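PDB 6LYJ: uracil-DNA glycosylase from Epstein-Barr virus, which belongs to the uracil-DNA glycosylase superfamily, an alpha/beta fold built round a four-stranded parallel beta sheet with helices packed about it. Local coordinates for residues C185-W190 / K204-L209; R116-E121 / N234-A239; T210-S215 / R223-Q228; I83-L88 / G249-R254. One frame throughout, in Å; residues are numbered along the deposited sequence.

Contact 1. Residues C185-W190 / K204-L209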
# COMPACT_ATOMS: atom_id res chain seq x y z
N CYS A 185 12.83 6.03 -16.96
CA CYS A 185 12.37 5.85 -15.59
C CYS A 185 11.77 4.46 -15.44
O CYS A 185 11.26 3.89 -16.41
CB CYS A 185 11.35 6.93 -15.22
SG CYS A 185 10.91 6.99 -13.47
N VAL A 186 11.85 3.91 -14.23
CA VAL A 186 11.21 2.64 -13.88
C VAL A 186 9.95 2.92 -13.07
O VAL A 186 9.96 3.78 -12.18
CB VAL A 186 12.17 1.72 -13.10
CG1 VAL A 186 11.49 0.39 -12.76
CG2 VAL A 186 13.46 1.49 -13.88
N PHE A 187 8.87 2.21 -13.39
CA PHE A 187 7.60 2.31 -12.68
C PHE A 187 7.23 0.93 -12.16
O PHE A 187 7.10 -0.02 -12.95
CB PHE A 187 6.49 2.86 -13.58
CG PHE A 187 6.72 4.27 -14.04
CD1 PHE A 187 7.62 4.55 -15.06
CD2 PHE A 187 6.03 5.32 -13.45
CE1 PHE A 187 7.83 5.85 -15.49
CE2 PHE A 187 6.24 6.63 -13.87
CZ PHE A 187 7.14 6.89 -14.89
N MET A 188 7.07 0.80 -10.84
CA MET A 188 6.73 -0.47 -10.20
C MET A 188 5.27 -0.40 -9.75
O MET A 188 4.94 0.34 -8.82
CB MET A 188 7.66 -0.76 -9.03
CG MET A 188 9.14 -0.82 -9.38
SD MET A 188 10.14 -1.21 -7.93
CE MET A 188 11.80 -1.25 -8.61
N LEU A 189 4.42 -1.19 -10.40
CA LEU A 189 2.98 -1.21 -10.15
C LEU A 189 2.60 -2.56 -9.55
O LEU A 189 2.58 -3.57 -10.26
CB LEU A 189 2.21 -0.93 -11.44
CG LEU A 189 2.72 0.27 -12.25
CD1 LEU A 189 1.92 0.49 -13.53
CD2 LEU A 189 2.70 1.52 -11.39
N TRP A 190 2.28 -2.58 -8.26
CA TRP A 190 1.99 -3.81 -7.53
C TRP A 190 0.50 -3.87 -7.20
O TRP A 190 -0.02 -3.01 -6.49
CB TRP A 190 2.81 -3.87 -6.24
CG TRP A 190 4.28 -3.76 -6.45
CD1 TRP A 190 5.00 -4.24 -7.50
CD2 TRP A 190 5.22 -3.10 -5.59
NE1 TRP A 190 6.33 -3.94 -7.34
CE2 TRP A 190 6.49 -3.24 -6.18
CE3 TRP A 190 5.11 -2.41 -4.38
CZ2 TRP A 190 7.65 -2.71 -5.60
CZ3 TRP A 190 6.26 -1.89 -3.80
CH2 TRP A 190 7.51 -2.04 -4.41
N LYS A 204 7.21 2.50 -23.98
CA LYS A 204 8.36 2.45 -24.87
C LYS A 204 9.54 3.24 -24.33
O LYS A 204 10.69 2.82 -24.48
CB LYS A 204 7.98 2.96 -26.26
CG LYS A 204 7.07 2.01 -27.05
CD LYS A 204 7.66 0.60 -27.16
CE LYS A 204 9.08 0.60 -27.73
NZ LYS A 204 9.11 0.88 -29.20
N LYS A 205 9.28 4.40 -23.70
CA LYS A 205 10.36 5.12 -23.03
C LYS A 205 10.78 4.40 -21.75
O LYS A 205 11.97 4.29 -21.46
CB LYS A 205 9.92 6.55 -22.69
CG LYS A 205 9.63 7.45 -23.86
CD LYS A 205 9.09 8.78 -23.36
CE LYS A 205 10.16 9.54 -22.58
NZ LYS A 205 9.71 10.90 -22.16
N HIS A 206 9.81 3.93 -20.98
CA HIS A 206 10.03 3.57 -19.59
C HIS A 206 9.79 2.08 -19.37
O HIS A 206 9.03 1.43 -20.11
CB HIS A 206 9.12 4.40 -18.67
CG HIS A 206 9.26 5.87 -18.88
ND1 HIS A 206 10.46 6.53 -18.76
CD2 HIS A 206 8.34 6.81 -19.21
CE1 HIS A 206 10.28 7.82 -19.01
NE2 HIS A 206 9.00 8.01 -19.28
N LEU A 207 10.44 1.55 -18.34
CA LEU A 207 10.25 0.17 -17.93
C LEU A 207 9.09 0.12 -16.94
O LEU A 207 9.16 0.72 -15.87
CB LEU A 207 11.52 -0.39 -17.30
CG LEU A 207 11.43 -1.82 -16.76
CD1 LEU A 207 11.03 -2.76 -17.89
CD2 LEU A 207 12.74 -2.25 -16.13
N VAL A 208 8.03 -0.59 -17.31
CA VAL A 208 6.86 -0.73 -16.44
C VAL A 208 6.87 -2.15 -15.90
O VAL A 208 6.67 -3.11 -16.64
CB VAL A 208 5.56 -0.41 -17.19
CG1 VAL A 208 4.36 -0.57 -16.27
CG2 VAL A 208 5.63 1.00 -17.77
N LEU A 209 7.12 -2.27 -14.60
CA LEU A 209 7.16 -3.56 -13.92
C LEU A 209 5.87 -3.77 -13.14
O LEU A 209 5.47 -2.90 -12.36
CB LEU A 209 8.37 -3.63 -12.98
CG LEU A 209 9.74 -3.39 -13.61
CD1 LEU A 209 10.82 -3.25 -12.55
CD2 LEU A 209 10.08 -4.53 -14.56

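Contact 2. Residues R116-E121 / N234-A239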
# COMPACT_ATOMS: atom_id res chain seq x y z
N ARG A 116 7.47 -5.46 4.97
CA ARG A 116 8.22 -6.67 5.28
C ARG A 116 8.37 -7.56 4.05
O ARG A 116 9.45 -8.11 3.80
CB ARG A 116 7.54 -7.44 6.41
CG ARG A 116 7.77 -6.85 7.79
CD ARG A 116 7.40 -7.84 8.88
NE ARG A 116 7.45 -7.24 10.20
CZ ARG A 116 8.58 -7.00 10.87
NH1 ARG A 116 9.75 -7.33 10.34
NH2 ARG A 116 8.53 -6.45 12.07
N ASN A 117 7.29 -7.73 3.28
CA ASN A 117 7.39 -8.58 2.10
C ASN A 117 8.22 -7.94 0.99
O ASN A 117 8.90 -8.64 0.23
CB ASN A 117 5.99 -8.94 1.59
CG ASN A 117 5.32 -9.98 2.46
OD1 ASN A 117 5.98 -10.67 3.24
ND2 ASN A 117 4.00 -10.12 2.33
N ILE A 118 8.19 -6.61 0.89
CA ILE A 118 9.11 -5.90 0.01
C ILE A 118 10.55 -6.22 0.40
O ILE A 118 11.39 -6.55 -0.45
CB ILE A 118 8.84 -4.39 0.04
CG1 ILE A 118 7.49 -4.07 -0.61
CG2 ILE A 118 9.96 -3.61 -0.65
CD1 ILE A 118 6.98 -2.67 -0.32
N TYR A 119 10.85 -6.11 1.70
CA TYR A 119 12.17 -6.47 2.20
C TYR A 119 12.52 -7.91 1.86
O TYR A 119 13.67 -8.22 1.54
CB TYR A 119 12.23 -6.27 3.72
CG TYR A 119 12.22 -4.84 4.20
CD1 TYR A 119 12.41 -3.79 3.31
CD2 TYR A 119 12.05 -4.54 5.54
CE1 TYR A 119 12.39 -2.48 3.75
CE2 TYR A 119 12.04 -3.24 6.00
CZ TYR A 119 12.22 -2.21 5.10
OH TYR A 119 12.22 -0.92 5.56
N ALA A 120 11.54 -8.82 1.95
CA ALA A 120 11.79 -10.22 1.65
C ALA A 120 12.19 -10.42 0.19
O ALA A 120 13.09 -11.20 -0.12
CB ALA A 120 10.56 -11.07 1.99
N GLU A 121 11.52 -9.70 -0.71
CA GLU A 121 11.89 -9.81 -2.12
C GLU A 121 13.25 -9.18 -2.39
O GLU A 121 14.04 -9.70 -3.19
CB GLU A 121 10.81 -9.16 -3.00
CG GLU A 121 11.24 -8.89 -4.44
CD GLU A 121 11.64 -10.14 -5.21
OE1 GLU A 121 11.26 -11.27 -4.81
OE2 GLU A 121 12.35 -9.99 -6.23
N ASN A 234 11.48 -9.94 -9.01
CA ASN A 234 12.80 -9.49 -9.44
C ASN A 234 12.81 -8.02 -9.84
O ASN A 234 13.71 -7.58 -10.56
CB ASN A 234 13.32 -10.36 -10.60
CG ASN A 234 14.82 -10.57 -10.56
OD1 ASN A 234 15.41 -10.68 -9.49
ND2 ASN A 234 15.44 -10.63 -11.73
N HIS A 235 11.85 -7.23 -9.34
CA HIS A 235 11.67 -5.87 -9.85
C HIS A 235 12.84 -4.96 -9.52
O HIS A 235 13.17 -4.06 -10.32
CB HIS A 235 10.38 -5.28 -9.28
CG HIS A 235 9.13 -5.71 -9.99
ND1 HIS A 235 7.90 -5.18 -9.71
CD2 HIS A 235 8.93 -6.64 -10.95
CE1 HIS A 235 6.99 -5.75 -10.48
NE2 HIS A 235 7.59 -6.64 -11.24
N PHE A 236 13.49 -5.14 -8.37
CA PHE A 236 14.58 -4.24 -8.00
C PHE A 236 15.85 -4.52 -8.81
O PHE A 236 16.56 -3.59 -9.21
CB PHE A 236 14.83 -4.34 -6.50
CG PHE A 236 13.63 -3.98 -5.67
CD1 PHE A 236 13.34 -2.65 -5.39
CD2 PHE A 236 12.78 -4.96 -5.20
CE1 PHE A 236 12.23 -2.32 -4.63
CE2 PHE A 236 11.66 -4.63 -4.45
CZ PHE A 236 11.39 -3.31 -4.17
N VAL A 237 16.08 -5.79 -9.13
CA VAL A 237 17.17 -6.16 -10.02
C VAL A 237 16.89 -5.64 -11.43
O VAL A 237 17.77 -5.04 -12.06
CB VAL A 237 17.39 -7.68 -10.01
CG1 VAL A 237 18.42 -8.09 -11.06
CG2 VAL A 237 17.81 -8.15 -8.62
N LEU A 238 15.69 -5.90 -11.95
CA LEU A 238 15.36 -5.44 -13.29
C LEU A 238 15.46 -3.92 -13.38
O LEU A 238 15.91 -3.37 -14.39
CB LEU A 238 13.96 -5.91 -13.68
CG LEU A 238 13.79 -7.43 -13.81
CD1 LEU A 238 12.32 -7.80 -13.98
CD2 LEU A 238 14.63 -7.97 -14.97
N ALA A 239 15.04 -3.23 -12.32
CA ALA A 239 15.12 -1.77 -12.29
C ALA A 239 16.57 -1.30 -12.40
O ALA A 239 16.88 -0.42 -13.21
CB ALA A 239 14.48 -1.24 -11.01
O HOH W 1 13.92 -7.65 -6.93

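Contact 3. Residues T210-S215 / R223-Q228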
# COMPACT_ATOMS: atom_id res chain seq x y z
N THR A 210 5.23 -4.91 -13.36
CA THR A 210 3.97 -5.22 -12.71
C THR A 210 4.06 -6.57 -12.02
O THR A 210 4.81 -7.46 -12.45
CB THR A 210 2.79 -5.24 -13.70
OG1 THR A 210 2.98 -6.32 -14.62
CG2 THR A 210 2.70 -3.93 -14.46
N SER A 211 3.29 -6.72 -10.95
CA SER A 211 3.16 -7.99 -10.24
C SER A 211 1.98 -7.87 -9.30
O SER A 211 1.35 -6.81 -9.17
CB SER A 211 4.44 -8.36 -9.48
OG SER A 211 4.56 -7.61 -8.29
N GLN A 212 1.67 -8.97 -8.62
CA GLN A 212 0.71 -8.92 -7.53
C GLN A 212 1.24 -8.05 -6.39
O GLN A 212 2.43 -7.74 -6.30
CB GLN A 212 0.41 -10.33 -7.01
CG GLN A 212 -0.51 -11.12 -7.92
CD GLN A 212 -0.91 -12.44 -7.32
OE1 GLN A 212 -0.16 -13.03 -6.54
NE2 GLN A 212 -2.10 -12.91 -7.66
N HIS A 213 0.32 -7.67 -5.51
CA HIS A 213 0.65 -6.78 -4.41
C HIS A 213 1.53 -7.51 -3.40
O HIS A 213 1.42 -8.73 -3.23
CB HIS A 213 -0.64 -6.32 -3.74
CG HIS A 213 -0.49 -5.09 -2.90
ND1 HIS A 213 -0.08 -5.13 -1.58
CD2 HIS A 213 -0.69 -3.78 -3.19
CE1 HIS A 213 -0.04 -3.91 -1.10
NE2 HIS A 213 -0.41 -3.07 -2.05
N PRO A 214 2.45 -6.80 -2.73
CA PRO A 214 3.29 -7.44 -1.71
C PRO A 214 2.55 -7.81 -0.43
O PRO A 214 3.16 -8.43 0.45
CB PRO A 214 4.36 -6.39 -1.44
CG PRO A 214 3.68 -5.09 -1.74
CD PRO A 214 2.84 -5.39 -2.95
N SER A 215 1.28 -7.44 -0.29
CA SER A 215 0.54 -7.74 0.92
C SER A 215 0.61 -9.23 1.25
O SER A 215 0.54 -10.07 0.34
CB SER A 215 -0.93 -7.32 0.76
OG SER A 215 -1.69 -7.70 1.89
N ARG A 223 -2.29 -21.15 -8.14
CA ARG A 223 -1.55 -21.37 -9.38
C ARG A 223 -2.49 -21.08 -10.54
O ARG A 223 -2.79 -21.96 -11.35
CB ARG A 223 -0.99 -22.79 -9.46
CG ARG A 223 0.35 -23.00 -8.77
CD ARG A 223 0.24 -22.96 -7.26
NE ARG A 223 1.55 -22.77 -6.62
CZ ARG A 223 2.34 -23.77 -6.24
NH1 ARG A 223 1.98 -25.03 -6.43
NH2 ARG A 223 3.51 -23.50 -5.68
N LYS A 224 -2.95 -19.83 -10.62
CA LYS A 224 -3.97 -19.38 -11.54
C LYS A 224 -3.70 -17.95 -11.99
O LYS A 224 -3.86 -17.61 -13.17
CB LYS A 224 -5.35 -19.45 -10.88
CG LYS A 224 -6.40 -18.57 -11.53
CD LYS A 224 -7.63 -18.43 -10.64
CE LYS A 224 -8.71 -17.59 -11.31
NZ LYS A 224 -9.94 -17.51 -10.49
N SER A 225 -3.32 -17.10 -11.03
CA SER A 225 -3.03 -15.69 -11.23
C SER A 225 -2.26 -15.41 -12.51
O SER A 225 -1.08 -15.75 -12.63
CB SER A 225 -2.25 -15.14 -10.04
OG SER A 225 -3.05 -15.11 -8.87
N ALA A 226 -2.95 -14.80 -13.49
CA ALA A 226 -2.28 -14.34 -14.70
C ALA A 226 -1.08 -13.46 -14.37
O ALA A 226 -0.09 -13.44 -15.12
CB ALA A 226 -3.26 -13.58 -15.59
N GLN A 227 -1.15 -12.73 -13.26
CA GLN A 227 -0.04 -11.89 -12.81
C GLN A 227 0.95 -12.69 -11.98
O GLN A 227 0.59 -13.58 -11.21
CB GLN A 227 -0.56 -10.71 -12.00
CG GLN A 227 -0.72 -9.44 -12.80
CD GLN A 227 -0.54 -8.21 -11.94
OE1 GLN A 227 -1.00 -8.16 -10.80
NE2 GLN A 227 0.12 -7.19 -12.48
N GLN A 228 2.22 -12.32 -12.13
CA GLN A 228 3.31 -12.92 -11.37
C GLN A 228 3.20 -12.55 -9.89
O GLN A 228 2.72 -11.47 -9.53
CB GLN A 228 4.64 -12.47 -11.98
CG GLN A 228 5.77 -12.25 -11.02
CD GLN A 228 7.06 -11.95 -11.74
OE1 GLN A 228 7.22 -10.89 -12.35
NE2 GLN A 228 8.00 -12.89 -11.69
O HOH W 2 3.04 -9.53 -14.00

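Contact 4. Residues I83-L88 / G249-R254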
# COMPACT_ATOMS: atom_id res chain seq x y z
N ILE A 83 14.50 11.75 -10.82
CA ILE A 83 13.73 10.57 -10.46
C ILE A 83 14.05 9.43 -11.42
O ILE A 83 14.08 9.63 -12.65
CB ILE A 83 12.23 10.88 -10.44
CG1 ILE A 83 11.91 11.82 -9.27
CG2 ILE A 83 11.40 9.60 -10.38
CD1 ILE A 83 10.54 12.42 -9.31
N LYS A 84 14.34 8.25 -10.87
CA LYS A 84 14.70 7.07 -11.64
C LYS A 84 13.74 5.91 -11.45
O LYS A 84 13.66 5.04 -12.33
CB LYS A 84 16.11 6.58 -11.27
CG LYS A 84 17.22 7.56 -11.57
CD LYS A 84 18.52 7.14 -10.88
CE LYS A 84 19.64 8.12 -11.15
NZ LYS A 84 20.91 7.74 -10.47
N VAL A 85 13.05 5.83 -10.31
CA VAL A 85 12.11 4.75 -10.02
C VAL A 85 10.89 5.37 -9.36
O VAL A 85 11.02 6.20 -8.45
CB VAL A 85 12.74 3.67 -9.11
CG1 VAL A 85 11.73 2.55 -8.85
CG2 VAL A 85 13.99 3.10 -9.74
N VAL A 86 9.71 4.96 -9.81
CA VAL A 86 8.44 5.37 -9.22
C VAL A 86 7.76 4.12 -8.67
O VAL A 86 7.57 3.14 -9.40
CB VAL A 86 7.53 6.09 -10.22
CG1 VAL A 86 6.20 6.45 -9.56
CG2 VAL A 86 8.21 7.35 -10.75
N ILE A 87 7.44 4.15 -7.38
CA ILE A 87 6.70 3.08 -6.71
C ILE A 87 5.38 3.67 -6.24
O ILE A 87 5.37 4.68 -5.52
CB ILE A 87 7.50 2.50 -5.53
CG1 ILE A 87 8.83 1.93 -6.02
CG2 ILE A 87 6.68 1.43 -4.82
CD1 ILE A 87 9.76 1.50 -4.91
N LEU A 88 4.27 3.06 -6.65
CA LEU A 88 2.94 3.56 -6.34
C LEU A 88 2.33 2.81 -5.16
O LEU A 88 2.29 1.58 -5.14
CB LEU A 88 2.00 3.42 -7.55
CG LEU A 88 2.33 4.25 -8.79
CD1 LEU A 88 1.13 4.30 -9.71
CD2 LEU A 88 2.78 5.65 -8.39
N GLY A 249 22.93 6.18 -12.72
CA GLY A 249 23.43 5.53 -11.51
C GLY A 249 22.39 4.61 -10.91
O GLY A 249 21.21 4.95 -10.78
N GLU A 250 22.83 3.41 -10.53
CA GLU A 250 21.92 2.44 -9.93
C GLU A 250 21.55 2.84 -8.50
O GLU A 250 22.25 3.60 -7.83
CB GLU A 250 22.55 1.04 -9.93
CG GLU A 250 23.00 0.55 -11.29
CD GLU A 250 23.57 -0.86 -11.26
OE1 GLU A 250 23.05 -1.70 -10.50
OE2 GLU A 250 24.54 -1.12 -12.00
N ILE A 251 20.44 2.28 -8.04
CA ILE A 251 19.98 2.51 -6.68
C ILE A 251 20.71 1.55 -5.75
O ILE A 251 20.83 0.36 -6.05
CB ILE A 251 18.46 2.32 -6.57
CG1 ILE A 251 17.71 3.09 -7.67
CG2 ILE A 251 17.96 2.71 -5.18
CD1 ILE A 251 17.91 4.60 -7.62
N ASP A 252 21.21 2.07 -4.63
CA ASP A 252 21.66 1.22 -3.53
C ASP A 252 20.45 1.01 -2.63
O ASP A 252 20.03 1.91 -1.91
CB ASP A 252 22.83 1.87 -2.79
CG ASP A 252 23.38 1.00 -1.67
OD1 ASP A 252 22.78 -0.05 -1.36
OD2 ASP A 252 24.42 1.38 -1.09
N TRP A 253 19.85 -0.18 -2.73
CA TRP A 253 18.61 -0.48 -2.02
C TRP A 253 18.82 -0.75 -0.53
O TRP A 253 17.83 -0.97 0.18
CB TRP A 253 17.92 -1.69 -2.67
CG TRP A 253 17.52 -1.44 -4.09
CD1 TRP A 253 18.14 -1.91 -5.21
CD2 TRP A 253 16.41 -0.64 -4.55
NE1 TRP A 253 17.49 -1.46 -6.34
CE2 TRP A 253 16.43 -0.69 -5.96
CE3 TRP A 253 15.41 0.09 -3.90
CZ2 TRP A 253 15.48 -0.02 -6.73
CZ3 TRP A 253 14.47 0.76 -4.68
CH2 TRP A 253 14.51 0.69 -6.08
N ARG A 254 20.06 -0.74 -0.04
CA ARG A 254 20.31 -1.18 1.33
C ARG A 254 19.79 -0.16 2.33
O ARG A 254 19.81 1.05 2.09
CB ARG A 254 21.81 -1.42 1.55
CG ARG A 254 22.33 -2.64 0.81
CD ARG A 254 23.84 -2.79 0.97
NE ARG A 254 24.53 -1.60 0.48
CZ ARG A 254 25.80 -1.31 0.74
NH1 ARG A 254 26.53 -2.14 1.48
NH2 ARG A 254 26.35 -0.21 0.25
O HOH W 3 22.94 8.66 -12.47

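Contact 1. Residues C185-W190 / K204-L209
Val186, Phe187 and Met188 pair in parallel register with Leu207, Val208 and Leu209. The two strands and helix 191-195 between them form a beta-alpha-beta unit of the uracil-DNA glycosylase fold. Strand 207-211 is an outermost strand of the central sheet within this chain.

Four backbone hydrogen bonds join the strands. Leu207 N donates to Cys185 O, Phe187 N to Leu207 O, Leu209 N to Phe187 O, and Leu189 N to Leu209 O. The first is the most bent. The last is almost straight, with an N-H...O angle of 179° and 2.8 Å between Leu189 N and Leu209 O.

Apolar side chains meet on both faces. On one, Val186 CG1 meets Leu209 CD1 at 3.7 Å, and Met188 CG lies 4.3 Å from Leu209 CD1. Helix 235-245 covers this face, with Phe242 on Val186 and Leu207. On the other face Leu189 CD1 touches Val208 CG1 at 3.8 Å, and Ile201 packs on Phe187 and Val208.

The aromatic pair lies where the strands begin, His206 just before its strand. Phe187 CG is anti to the carbonyl carbon (chi1 -64°), and the ring reaches His206 obliquely, with the planes at 58°. His206 NE2 is held by Ser179 O. Lys205 CB covers one face of the imidazole, and Phe187 CE1 lies over the other, 3.7 Å from His206 CG.

Contact 2. Residues R116-E121 / N234-A239
Glu121 reaches from helix 113-125 to the start of helix 235-245, and its carboxylate carries the polar part of the contact with Asn234. Asn234 N donates to Glu121 OE2 at 2.9 Å. The bond is bent, with an N-H...O angle of 138°, and the donor lies above the carboxylate plane, 52° out of it. Water 1 adds a second link: it donates to Glu121 OE2 at 2.9 Å and accepts from Phe236 N, also at 2.9 Å. Arg124 NH2 forms a salt bridge with OE2. The other oxygen, Glu121 OE1, accepts from Gly232 N. Glu121 CG is anti to its backbone N, and the chain then bends at chi2, which turns CD off the extended path. Asn234 is the N-cap residue, yet its OD1 turns to Arg124 rather than capping the helix. The carboxylate, paired with Arg124, would probably also suit the positive end of the helix dipole.

The apolar part is small. Ile118 CG2 touches Phe236 CZ at 3.8 Å, the two side chains crossing at about a right angle. Glu121 CG lies at the ring edge, 4.3 Å from Phe236 CE2.

The segment axes stay 11.6 Å apart at 58°, so these segments meet through side chains and a water, not backbone to backbone. The contact joins helix 113-125 to helix 235-245, which packs on the central parallel sheet of the uracil-DNA glycosylase fold.

Contact 3. Residues T210-S215 / R223-Q228
Gln212 and Gln228 make the firm part of this contact. Gln212 N donates to Gln228 O at 2.9 Å, with an N-H...O angle of 170°. Carbon atoms close round the same acceptor: Ser211 CB and Gln212 CG each lie 3.6 Å from Gln228 O. Gln212 CG is anti to the carbonyl carbon (chi1 -76°), and there it also comes within 4.1 Å of Gln227 CB. The far end of Gln212 is held by Lys229, whose NZ bonds OE1. Ser211 OG donates to Gln212 O at 2.9 Å.

This is where strand 207-211 of the central parallel sheet ends and the chain turns into a loop. The sequence His213-Pro214-Ser215 matches the His-Pro-Ser signature of the leucine loop in this family. Ser215 N donates to His213 ND1 at 3.0 Å, close to the ring plane, while Pro214 CD lies over one face of the imidazole. Another protein chain of the assembly packs on Gln212, His213 and Ser215, and Lys224 makes long, weak ion pairs with acidic side chains of that other chain.

The start of the opposing segment is much less fixed. Residues 223-226 are poorly ordered. The Gln227 side chain crosses Thr210 at about a right angle, but the orientation of its amide is doubtful. On the solvent side of Gln228 a water makes a weak link: water 2 donates to Thr210 O at 3.1 Å, and its bond from Gln228 N, at 3.5 Å, is weak.

Contact 4. Residues I83-L88 / G249-R254
Lys84 CG is anti to the carbonyl carbon (chi1 -63°), and the extended chain beyond it carries NZ to the backbone of Gly249. Ile251 CG1 takes the same position on its own residue (chi1 -49°), which leaves CG2 anti to the backbone N. The two side chains run alongside each other in opposite senses, with Lys84 CD 4.2 Å from Ile251 CD1.

Lys84 NZ donates to Gly249 O at 2.8 Å. It comes well to the side of the carbonyl, at a C=O...N angle of 113°. Water 3 accepts from Lys84 NZ at 3.0 Å, but its approach to Gly249 N is too short to be trusted.

Val85 packs with both methyls. Its CG2 lies 4.3 Å from Ile251 CG1, and its CG1 lies 4.3 Å from Trp253 CH2, at the edge of the indole. Ile251 CG2 sits 3.6 Å above the indole plane, over its centre. Phe236 and Trp140 each meet this indole edge-to-face.

An Asx turn at Asp252, backed by its side-on salt bridge to Arg254, shapes the tail beyond the indole. The contact thus lays the tail that follows helix 235-245 against strand 85-89 of the parallel sheet in the uracil-DNA glycosylase fold.

Residues 83-88 come first in the chain and open the longest loop, closed by 249-254 in contact 4. Inside it, 116-121 opens the loop that 234-239 closes in contact 2. Contacts 1 and 3 nest within that loop in series: 204-209 closes contact 1, then 210-215 opens a short loop on the same strand, closed by 223-228 in contact 3. None cross. Contacts 1 and 4 meet in the sheet. Contact 2 touches all the others, through His235, Asn117 and Phe236. Contacts 3 and 4 do not touch. Together the four contacts tie the parallel sheet to helices 113-125 and 235-245, the loop between strand 207-211 and helix 235-245, and the C-terminal tail.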